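Local coordinates for hypothetical protein, haloacid dehalogenase-like hydrolase (Bacillus subtilis, PDB 1NRW) that dephosphorylates phosphorylated five- and six-carbon sugars and nucleoside monophosphates in vitro, with magnesium as cofactor, as a member of the haloacid dehalogenase-like hydrolase superfamily, at residues N158-Q161 / E162-A166; F49-M52 / S53-P57; F180-E183 / K184-G188; N117-E120 / L121-V124. All coordinates share one frame; numbering follows the deposited sequence.

Contact 1. Residues N158-Q161 / E162-A166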
loop_
_atom_site.group_PDB
_atom_site.type_symbol
_atom_site.label_atom_id
_atom_site.label_comp_id
_atom_site.label_asym_id
_atom_site.label_seq_id
_atom_site.Cartn_x
_atom_site.Cartn_y
_atom_site.Cartn_z
ATOM N N ASN A 158 23.841 5.576 3.364
ATOM C CA ASN A 158 24.788 5.646 2.256
ATOM C C ASN A 158 24.734 4.343 1.472
ATOM O O ASN A 158 24.884 4.334 0.251
ATOM C CB ASN A 158 26.209 5.872 2.785
ATOM C CG ASN A 158 26.339 7.155 3.585
ATOM O OD1 ASN A 158 26.143 8.251 3.057
ATOM N ND2 ASN A 158 26.665 7.026 4.870
ATOM N N SER A 159 24.514 3.244 2.187
ATOM C CA SER A 159 24.434 1.920 1.578
ATOM C C SER A 159 23.543 1.010 2.415
ATOM O O SER A 159 23.431 1.187 3.627
ATOM C CB SER A 159 25.826 1.298 1.468
ATOM O OG SER A 159 25.757 -0.003 0.912
ATOM N N PHE A 160 22.917 0.037 1.761
ATOM C CA PHE A 160 22.033 -0.913 2.434
ATOM C C PHE A 160 22.825 -1.638 3.516
ATOM O O PHE A 160 22.262 -2.168 4.470
ATOM C CB PHE A 160 21.501 -1.936 1.427
ATOM C CG PHE A 160 22.526 -2.953 1.000
ATOM C CD1 PHE A 160 22.578 -4.205 1.609
ATOM C CD2 PHE A 160 23.462 -2.648 0.016
ATOM C CE1 PHE A 160 23.550 -5.140 1.248
ATOM C CE2 PHE A 160 24.439 -3.574 -0.354
ATOM C CZ PHE A 160 24.485 -4.822 0.263
ATOM N N GLN A 161 24.142 -1.659 3.344
ATOM C CA GLN A 161 25.042 -2.319 4.281
ATOM C C GLN A 161 24.806 -1.843 5.712
ATOM O O GLN A 161 24.884 -2.628 6.659
ATOM C CB GLN A 161 26.489 -2.032 3.889
ATOM C CG GLN A 161 27.472 -3.093 4.313
ATOM C CD GLN A 161 27.571 -4.213 3.300
ATOM O OE1 GLN A 161 27.965 -3.994 2.151
ATOM N NE2 GLN A 161 27.216 -5.420 3.718
ATOM N N GLU A 162 24.508 -0.556 5.859
ATOM C CA GLU A 162 24.276 0.045 7.166
ATOM C C GLU A 162 23.118 -0.575 7.929
ATOM O O GLU A 162 23.028 -0.434 9.148
ATOM C CB GLU A 162 24.014 1.538 7.006
ATOM C CG GLU A 162 25.199 2.319 6.484
ATOM C CD GLU A 162 24.822 3.733 6.107
ATOM O OE1 GLU A 162 24.227 4.439 6.948
ATOM O OE2 GLU A 162 25.120 4.139 4.967
ATOM N N LEU A 163 22.227 -1.262 7.221
ATOM C CA LEU A 163 21.079 -1.870 7.879
ATOM C C LEU A 163 21.406 -3.240 8.474
ATOM O O LEU A 163 20.554 -3.864 9.116
ATOM C CB LEU A 163 19.920 -1.997 6.888
ATOM C CG LEU A 163 19.462 -0.691 6.229
ATOM C CD1 LEU A 163 18.294 -0.975 5.285
ATOM C CD2 LEU A 163 19.053 0.311 7.300
ATOM N N PHE A 164 22.640 -3.694 8.279
ATOM C CA PHE A 164 23.057 -4.999 8.785
ATOM C C PHE A 164 24.301 -4.955 9.667
ATOM O O PHE A 164 24.504 -5.835 10.502
ATOM C CB PHE A 164 23.322 -5.942 7.613
ATOM C CG PHE A 164 22.123 -6.177 6.744
ATOM C CD1 PHE A 164 21.247 -7.223 7.011
ATOM C CD2 PHE A 164 21.856 -5.335 5.669
ATOM C CE1 PHE A 164 20.122 -7.429 6.218
ATOM C CE2 PHE A 164 20.735 -5.530 4.871
ATOM C CZ PHE A 164 19.865 -6.579 5.144
ATOM N N GLU A 165 25.133 -3.937 9.484
ATOM C CA GLU A 165 26.366 -3.828 10.255
ATOM C C GLU A 165 26.197 -3.122 11.597
ATOM O O GLU A 165 27.157 -2.571 12.135
ATOM C CB GLU A 165 27.435 -3.109 9.427
ATOM C CG GLU A 165 27.091 -1.673 9.077
ATOM C CD GLU A 165 28.092 -1.055 8.118
ATOM O OE1 GLU A 165 27.995 0.163 7.856
ATOM O OE2 GLU A 165 28.969 -1.793 7.618
ATOM N N ALA A 166 24.990 -3.154 12.149
ATOM C CA ALA A 166 24.726 -2.504 13.430
ATOM C C ALA A 166 24.072 -3.452 14.431
ATOM O O ALA A 166 23.243 -4.279 14.060
ATOM C CB ALA A 166 23.844 -1.285 13.214
#
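Two consecutive backbone N-H groups converge on a single carboxylate oxygen, E162 OE2, and so tie the start of the 3-10 turn 160-163 to the chain just before it. The turn lies in the loop between strands 154-156 and 172-178, in the smaller sheet-bearing domain that acts as the cap of Cof-type phosphatases. S159 N makes the sounder bond, 3.0 Å from E162 OE2 and above the carboxylate plane; N158 N comes from the same face on the syn side, tilted 29° out of the plane, in a bent bond whose 2.5 Å to E162 OE2 is unusually short and so doubtful. N158 ND2 adds a weak bond to this oxygen, while N158 OD1 turns to Y156. The carboxylate reaches back because E162 CG lies anti to the carbonyl carbon (chi1 -65°) and the chain runs on extended. With an alanine in place of E162, the N-H groups of N158 and S159 would probably lose their shared acceptor, and the approach to the turn would be held less firmly. Farther along, Q161 O accepts from both F164 N at 3.0 Å and E165 N at 3.1 Å. The aromatic side of the turn faces helix 87-99, where Y91 meets F160 and F164 edge-to-face. F164 CE2 comes to the edge of the F160 ring, 4.0 Å from F160 CD1, and F164 CD2 rests 3.4 Å from F160 O.

Contact 2. Residues F49-M52 / S53-P57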
loop_
_atom_site.group_PDB
_atom_site.type_symbol
_atom_site.label_atom_id
_atom_site.label_comp_id
_atom_site.label_asym_id
_atom_site.label_seq_id
_atom_site.Cartn_x
_atom_site.Cartn_y
_atom_site.Cartn_z
ATOM N N PHE A 49 3.033 4.684 9.854
ATOM C CA PHE A 49 3.127 6.103 10.181
ATOM C C PHE A 49 2.739 7.020 9.022
ATOM O O PHE A 49 2.366 8.170 9.241
ATOM C CB PHE A 49 4.521 6.459 10.731
ATOM C CG PHE A 49 5.673 5.940 9.910
ATOM C CD1 PHE A 49 5.948 6.462 8.653
ATOM C CD2 PHE A 49 6.512 4.955 10.423
ATOM C CE1 PHE A 49 7.050 6.013 7.919
ATOM C CE2 PHE A 49 7.613 4.499 9.700
ATOM C CZ PHE A 49 7.882 5.029 8.445
ATOM N N ASP A 50 2.809 6.512 7.795
ATOM C CA ASP A 50 2.415 7.302 6.622
ATOM C C ASP A 50 0.896 7.447 6.660
ATOM O O ASP A 50 0.345 8.492 6.309
ATOM C CB ASP A 50 2.800 6.613 5.305
ATOM C CG ASP A 50 4.281 6.688 5.009
ATOM O OD1 ASP A 50 4.895 7.734 5.305
ATOM O OD2 ASP A 50 4.827 5.705 4.458
ATOM N N VAL A 51 0.214 6.384 7.082
ATOM C CA VAL A 51 -1.239 6.416 7.164
ATOM C C VAL A 51 -1.660 7.336 8.305
ATOM O O VAL A 51 -2.581 8.134 8.157
ATOM C CB VAL A 51 -1.828 5.003 7.408
ATOM C CG1 VAL A 51 -3.352 5.074 7.455
ATOM C CG2 VAL A 51 -1.376 4.052 6.304
HETATM N N MSE A 52 -0.974 7.226 9.439
HETATM C CA MSE A 52 -1.284 8.051 10.605
HETATM C C MSE A 52 -1.112 9.541 10.324
HETATM O O MSE A 52 -1.865 10.365 10.843
HETATM C CB MSE A 52 -0.397 7.646 11.781
HETATM C CG MSE A 52 -0.574 6.205 12.203
HETATM SE SE MSE A 52 -2.346 5.884 12.892
HETATM C CE MSE A 52 -3.255 5.414 11.272
ATOM N N SER A 53 -0.123 9.887 9.506
ATOM C CA SER A 53 0.112 11.290 9.177
ATOM C C SER A 53 -1.098 11.882 8.465
ATOM O O SER A 53 -1.390 13.072 8.598
ATOM C CB SER A 53 1.359 11.434 8.303
ATOM O OG SER A 53 2.521 11.080 9.034
ATOM N N ILE A 54 -1.808 11.046 7.714
ATOM C CA ILE A 54 -2.996 11.497 6.995
ATOM C C ILE A 54 -4.249 11.442 7.871
ATOM O O ILE A 54 -5.074 12.355 7.850
ATOM C CB ILE A 54 -3.237 10.633 5.731
ATOM C CG1 ILE A 54 -2.057 10.789 4.765
ATOM C CG2 ILE A 54 -4.551 11.038 5.063
ATOM C CD1 ILE A 54 -2.103 9.856 3.576
ATOM N N PHE A 55 -4.378 10.375 8.655
ATOM C CA PHE A 55 -5.548 10.179 9.508
ATOM C C PHE A 55 -5.588 10.980 10.805
ATOM O O PHE A 55 -6.657 11.417 11.234
ATOM C CB PHE A 55 -5.695 8.692 9.846
ATOM C CG PHE A 55 -6.168 7.845 8.694
ATOM C CD1 PHE A 55 -6.330 8.385 7.418
ATOM C CD2 PHE A 55 -6.465 6.499 8.892
ATOM C CE1 PHE A 55 -6.784 7.598 6.355
ATOM C CE2 PHE A 55 -6.918 5.707 7.837
ATOM C CZ PHE A 55 -7.078 6.257 6.569
ATOM N N GLU A 56 -4.434 11.156 11.432
ATOM C CA GLU A 56 -4.353 11.888 12.696
ATOM C C GLU A 56 -5.056 13.248 12.688
ATOM O O GLU A 56 -5.902 13.517 13.540
ATOM C CB GLU A 56 -2.889 12.071 13.101
ATOM C CG GLU A 56 -2.533 11.429 14.425
ATOM C CD GLU A 56 -3.368 11.969 15.567
ATOM O OE1 GLU A 56 -3.330 13.197 15.805
ATOM O OE2 GLU A 56 -4.062 11.165 16.228
ATOM N N PRO A 57 -4.719 14.121 11.726
ATOM C CA PRO A 57 -5.346 15.448 11.652
ATOM C C PRO A 57 -6.858 15.400 11.430
ATOM O O PRO A 57 -7.574 16.353 11.751
ATOM C CB PRO A 57 -4.628 16.107 10.475
ATOM C CG PRO A 57 -3.301 15.404 10.432
ATOM C CD PRO A 57 -3.687 13.975 10.685
#
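V51 CG1 sits over one face of the F55 ring, a CH-pi contact between residues one helical turn apart in which the methyl carbon is 3.8 Å from the ring centroid and 19° off the ring normal. It is offset toward the rim, with V51 CG1 just 3.6 Å from F55 CE2. The two side chains point the same way; with CG1 anti to the backbone N (chi1 -179°), this methyl and not CG2 is the branch placed over the ring. A second, looser neighbour is the selenomethionine at M52, whose chain bends twice to bring CE obliquely to 4.1 Å from F55 CD2.

On another flank of the helix, F49 O receives two bonds from one residue: S53 N at 3.0 Å and S53 OG at 2.9 Å, arriving from opposite faces of the carbonyl plane. Behind the side chains, the main chain sets their spacing, with F55 N bonded to V51 O at 2.9 Å and E56 N to M52 O at 2.8 Å.

Outward again, V64 touches both V51 and M52, I60 and T62 meet F55, and D50 OD2 accepts from A47 N. V51 also packs on T44, which probably takes part in binding phosphate, placing this face of the helix next to that site; the helix is the crossover of the beta-alpha-beta unit 39-43, 48-55, 63-66 in the Rossmann-like HAD core.

Contact 3. Residues F180-E183 / K184-G188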
loop_
_atom_site.group_PDB
_atom_site.type_symbol
_atom_site.label_atom_id
_atom_site.label_comp_id
_atom_site.label_asym_id
_atom_site.label_seq_id
_atom_site.Cartn_x
_atom_site.Cartn_y
_atom_site.Cartn_z
ATOM N N PHE A 180 13.112 3.983 -13.934
ATOM C CA PHE A 180 12.447 4.675 -15.036
ATOM C C PHE A 180 12.442 3.800 -16.283
ATOM O O PHE A 180 11.652 4.020 -17.203
ATOM C CB PHE A 180 13.191 5.966 -15.395
ATOM C CG PHE A 180 13.057 7.059 -14.383
ATOM C CD1 PHE A 180 11.834 7.678 -14.166
ATOM C CD2 PHE A 180 14.167 7.498 -13.670
ATOM C CE1 PHE A 180 11.719 8.727 -13.254
ATOM C CE2 PHE A 180 14.062 8.546 -12.758
ATOM C CZ PHE A 180 12.835 9.160 -12.551
ATOM N N PHE A 181 13.322 2.805 -16.304
ATOM C CA PHE A 181 13.489 1.945 -17.472
ATOM C C PHE A 181 12.738 0.624 -17.516
ATOM O O PHE A 181 12.890 -0.232 -16.644
ATOM C CB PHE A 181 14.982 1.707 -17.669
ATOM C CG PHE A 181 15.782 2.973 -17.645
ATOM C CD1 PHE A 181 15.705 3.876 -18.702
ATOM C CD2 PHE A 181 16.559 3.300 -16.538
ATOM C CE1 PHE A 181 16.388 5.089 -18.656
ATOM C CE2 PHE A 181 17.244 4.509 -16.481
ATOM C CZ PHE A 181 17.158 5.407 -17.543
ATOM N N LYS A 182 11.945 0.462 -18.570
ATOM C CA LYS A 182 11.152 -0.742 -18.761
ATOM C C LYS A 182 11.998 -2.006 -18.638
ATOM O O LYS A 182 11.579 -2.980 -18.013
ATOM C CB LYS A 182 10.473 -0.706 -20.132
ATOM C CG LYS A 182 9.527 -1.866 -20.389
ATOM C CD LYS A 182 8.927 -1.811 -21.788
ATOM C CE LYS A 182 9.984 -2.034 -22.863
ATOM N NZ LYS A 182 9.404 -2.018 -24.236
ATOM N N GLU A 183 13.189 -1.987 -19.231
ATOM C CA GLU A 183 14.079 -3.146 -19.195
ATOM C C GLU A 183 14.464 -3.545 -17.774
ATOM O O GLU A 183 14.538 -4.734 -17.453
ATOM C CB GLU A 183 15.357 -2.866 -19.994
ATOM C CG GLU A 183 15.131 -2.490 -21.455
ATOM C CD GLU A 183 14.336 -1.208 -21.618
ATOM O OE1 GLU A 183 14.679 -0.201 -20.961
ATOM O OE2 GLU A 183 13.368 -1.206 -22.410
ATOM N N LYS A 184 14.723 -2.549 -16.932
ATOM C CA LYS A 184 15.104 -2.791 -15.546
ATOM C C LYS A 184 13.917 -3.337 -14.762
ATOM O O LYS A 184 14.071 -4.214 -13.911
ATOM C CB LYS A 184 15.589 -1.491 -14.903
ATOM C CG LYS A 184 16.751 -0.838 -15.630
ATOM C CD LYS A 184 18.041 -1.590 -15.400
ATOM C CE LYS A 184 18.554 -1.394 -13.979
ATOM N NZ LYS A 184 19.821 -2.145 -13.771
ATOM N N LEU A 185 12.733 -2.811 -15.051
ATOM C CA LEU A 185 11.525 -3.258 -14.374
ATOM C C LEU A 185 11.235 -4.717 -14.715
ATOM O O LEU A 185 10.884 -5.513 -13.839
ATOM C CB LEU A 185 10.342 -2.364 -14.769
ATOM C CG LEU A 185 10.441 -0.912 -14.281
ATOM C CD1 LEU A 185 9.349 -0.063 -14.915
ATOM C CD2 LEU A 185 10.333 -0.878 -12.759
ATOM N N GLU A 186 11.389 -5.080 -15.985
ATOM C CA GLU A 186 11.139 -6.456 -16.391
ATOM C C GLU A 186 12.158 -7.394 -15.744
ATOM O O GLU A 186 11.810 -8.493 -15.308
ATOM C CB GLU A 186 11.185 -6.586 -17.920
ATOM C CG GLU A 186 10.281 -5.587 -18.643
ATOM C CD GLU A 186 9.930 -6.004 -20.063
ATOM O OE1 GLU A 186 10.836 -6.409 -20.819
ATOM O OE2 GLU A 186 8.739 -5.914 -20.426
ATOM N N ALA A 187 13.408 -6.949 -15.664
ATOM C CA ALA A 187 14.472 -7.750 -15.063
ATOM C C ALA A 187 14.191 -8.024 -13.587
ATOM O O ALA A 187 14.428 -9.128 -13.092
ATOM C CB ALA A 187 15.815 -7.040 -15.215
ATOM N N GLY A 188 13.695 -7.010 -12.883
ATOM C CA GLY A 188 13.385 -7.181 -11.477
ATOM C C GLY A 188 12.252 -8.170 -11.299
ATOM O O GLY A 188 12.296 -9.031 -10.419
#
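F181 and K184 meet across the first turn of helix 182-192, in which F181 holds the N-cap position; the helix follows strand 172-178 in the cap domain and illustrates how a surface helix begins largely on backbone bonds.

Hydrogen bonding comes first. F181 O accepts from L185 N at 3.0 Å, a nearly straight bond in line with the carbonyl, and more weakly from K184 N, which lies at a similar distance but at a poor angle. The ladder continues with E186 N to K182 O at 2.9 Å and A187 N to E183 O at 3.1 Å. K184 NZ is bonded to E100 O, and K184 O takes the Y102 hydroxyl as well as the helical bond from G188 N.

Apolar contact is slight and made by the near parts of long chains. K184 CG approaches F181 CB to 3.7 Å and stands obliquely to the aromatic ring, after which the lysine chain bends twice (chi2 -74° and chi3 -72°) and carries its amine away from the phenylalanine. On another side of the helix, the L185 side chain touches H206.

Electrostatics are loose. K182 and E186 run side by side in the same direction, yet K182 NZ and E186 OE2 remain 5.5 Å apart, so any attraction would probably be long-range and softened by solvent. Closer in, packing is tight: E186 CG lies 3.0 Å from K182 O.

Contact 4. Residues N117-E120 / L121-V124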
loop_
_atom_site.group_PDB
_atom_site.type_symbol
_atom_site.label_atom_id
_atom_site.label_comp_id
_atom_site.label_asym_id
_atom_site.label_seq_id
_atom_site.Cartn_x
_atom_site.Cartn_y
_atom_site.Cartn_z
ATOM N N ASN A 117 17.955 10.730 -2.960
ATOM C CA ASN A 117 17.818 12.115 -2.525
ATOM C C ASN A 117 16.369 12.576 -2.721
ATOM O O ASN A 117 15.522 11.809 -3.189
ATOM C CB ASN A 117 18.799 13.052 -3.268
ATOM C CG ASN A 117 18.594 13.073 -4.777
ATOM O OD1 ASN A 117 17.471 12.992 -5.273
ATOM N ND2 ASN A 117 19.694 13.218 -5.518
ATOM N N GLY A 118 16.089 13.822 -2.353
ATOM C CA GLY A 118 14.740 14.348 -2.466
ATOM C C GLY A 118 14.104 14.271 -3.841
ATOM O O GLY A 118 12.946 13.863 -3.975
ATOM N N ARG A 119 14.848 14.671 -4.870
ATOM C CA ARG A 119 14.327 14.641 -6.235
ATOM C C ARG A 119 13.945 13.226 -6.649
ATOM O O ARG A 119 12.884 12.995 -7.235
ATOM C CB ARG A 119 15.377 15.189 -7.217
ATOM C CG ARG A 119 14.990 15.042 -8.692
ATOM C CD ARG A 119 13.715 15.801 -9.007
ATOM N NE ARG A 119 13.867 17.226 -8.731
ATOM C CZ ARG A 119 12.859 18.040 -8.442
ATOM N NH1 ARG A 119 11.619 17.570 -8.396
ATOM N NH2 ARG A 119 13.091 19.322 -8.181
ATOM N N GLU A 120 14.822 12.278 -6.338
ATOM C CA GLU A 120 14.599 10.884 -6.686
ATOM C C GLU A 120 13.396 10.308 -5.945
ATOM O O GLU A 120 12.592 9.590 -6.536
ATOM C CB GLU A 120 15.870 10.084 -6.383
ATOM C CG GLU A 120 17.038 10.568 -7.238
ATOM C CD GLU A 120 18.397 10.135 -6.734
ATOM O OE1 GLU A 120 18.501 9.658 -5.583
ATOM O OE2 GLU A 120 19.369 10.294 -7.500
ATOM N N LEU A 121 13.277 10.628 -4.661
ATOM C CA LEU A 121 12.154 10.138 -3.862
ATOM C C LEU A 121 10.846 10.753 -4.356
ATOM O O LEU A 121 9.800 10.099 -4.340
ATOM C CB LEU A 121 12.376 10.451 -2.379
ATOM C CG LEU A 121 13.494 9.638 -1.713
ATOM C CD1 LEU A 121 13.810 10.201 -0.334
ATOM C CD2 LEU A 121 13.069 8.174 -1.616
ATOM N N LEU A 122 10.900 12.004 -4.803
ATOM C CA LEU A 122 9.699 12.655 -5.317
ATOM C C LEU A 122 9.292 11.990 -6.626
ATOM O O LEU A 122 8.104 11.865 -6.922
ATOM C CB LEU A 122 9.940 14.153 -5.551
ATOM C CG LEU A 122 8.712 14.969 -5.975
ATOM C CD1 LEU A 122 7.648 14.882 -4.890
ATOM C CD2 LEU A 122 9.103 16.418 -6.205
ATOM N N ASP A 123 10.273 11.564 -7.421
ATOM C CA ASP A 123 9.945 10.904 -8.676
ATOM C C ASP A 123 9.214 9.594 -8.408
ATOM O O ASP A 123 8.299 9.221 -9.147
ATOM C CB ASP A 123 11.204 10.644 -9.515
ATOM C CG ASP A 123 11.712 11.905 -10.210
ATOM O OD1 ASP A 123 10.902 12.822 -10.454
ATOM O OD2 ASP A 123 12.917 11.971 -10.522
ATOM N N VAL A 124 9.621 8.890 -7.355
ATOM C CA VAL A 124 8.962 7.635 -7.009
ATOM C C VAL A 124 7.511 7.947 -6.637
ATOM O O VAL A 124 6.579 7.274 -7.083
ATOM C CB VAL A 124 9.664 6.937 -5.814
ATOM C CG1 VAL A 124 8.858 5.706 -5.380
ATOM C CG2 VAL A 124 11.088 6.518 -6.213
HETATM O O HOH W 1 10.463 15.326 -9.854
#
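R119 folds back over its own helix and lays its guanidinium obliquely beside L122, with NH1 3.5 Å from L122 CD2. The chain gets there by leaving with CG anti to the backbone N (chi1 173°) and then bending at both chi2 and chi3. NH1 does not touch the carboxylate of D123, from whose OD1 it is 5.2 Å away; a water spans the gap, accepting from R119 NH1 at 2.9 Å and donating to D123 OD1 at 2.6 Å. The guanidinium and carboxylate planes it links are 37° apart. With an alanine at D123 the water would have no carboxylate to donate to, and the R119 guanidinium would probably be freer to turn, its charge without this water-linked mate.

L121 and V124 are buried: L121 packs on Y149 of helix 138-150 and V124 on Y103, L176 and F178 of the cap-domain sheet, while the partly exposed L122 touches A145. Along the backbone L121 N bonds to N117 O, with L122, D123 and V124 repeating the step.

Two side chains at the helix start exchange bonds with each other's main chain: E120 N gives to N117 OD1 at 2.9 Å, almost in line with the side-chain carbonyl, and N117 N gives to E120 OE1 at 2.9 Å from above the carboxylate plane. This reciprocal pair is a capping box, closing the N-terminus of helix 118-132.

In the fold
All four contacts are local, between residues close in the chain, in a helix or round a 3-10 turn, yet their chemistry follows their place. Contact 2 belongs to the Rossmann-like core, near the probable phosphate site, and adds a methyl group over an aromatic face to its helical bonds. The others sit in the cap domain. Contacts 1, 2 and 4 are partly buried; contact 3 lies at the surface and depends mainly on main-chain bonds, whereas contacts 1 and 4 use carboxylates to bind backbone N-H groups at the start of a turn. Contacts 3 and 4 adjoin: F180 CZ packs 3.5 Å from D123 OD2. Contacts 2 and 3 stand farthest apart, their centres about 32 Å from each other.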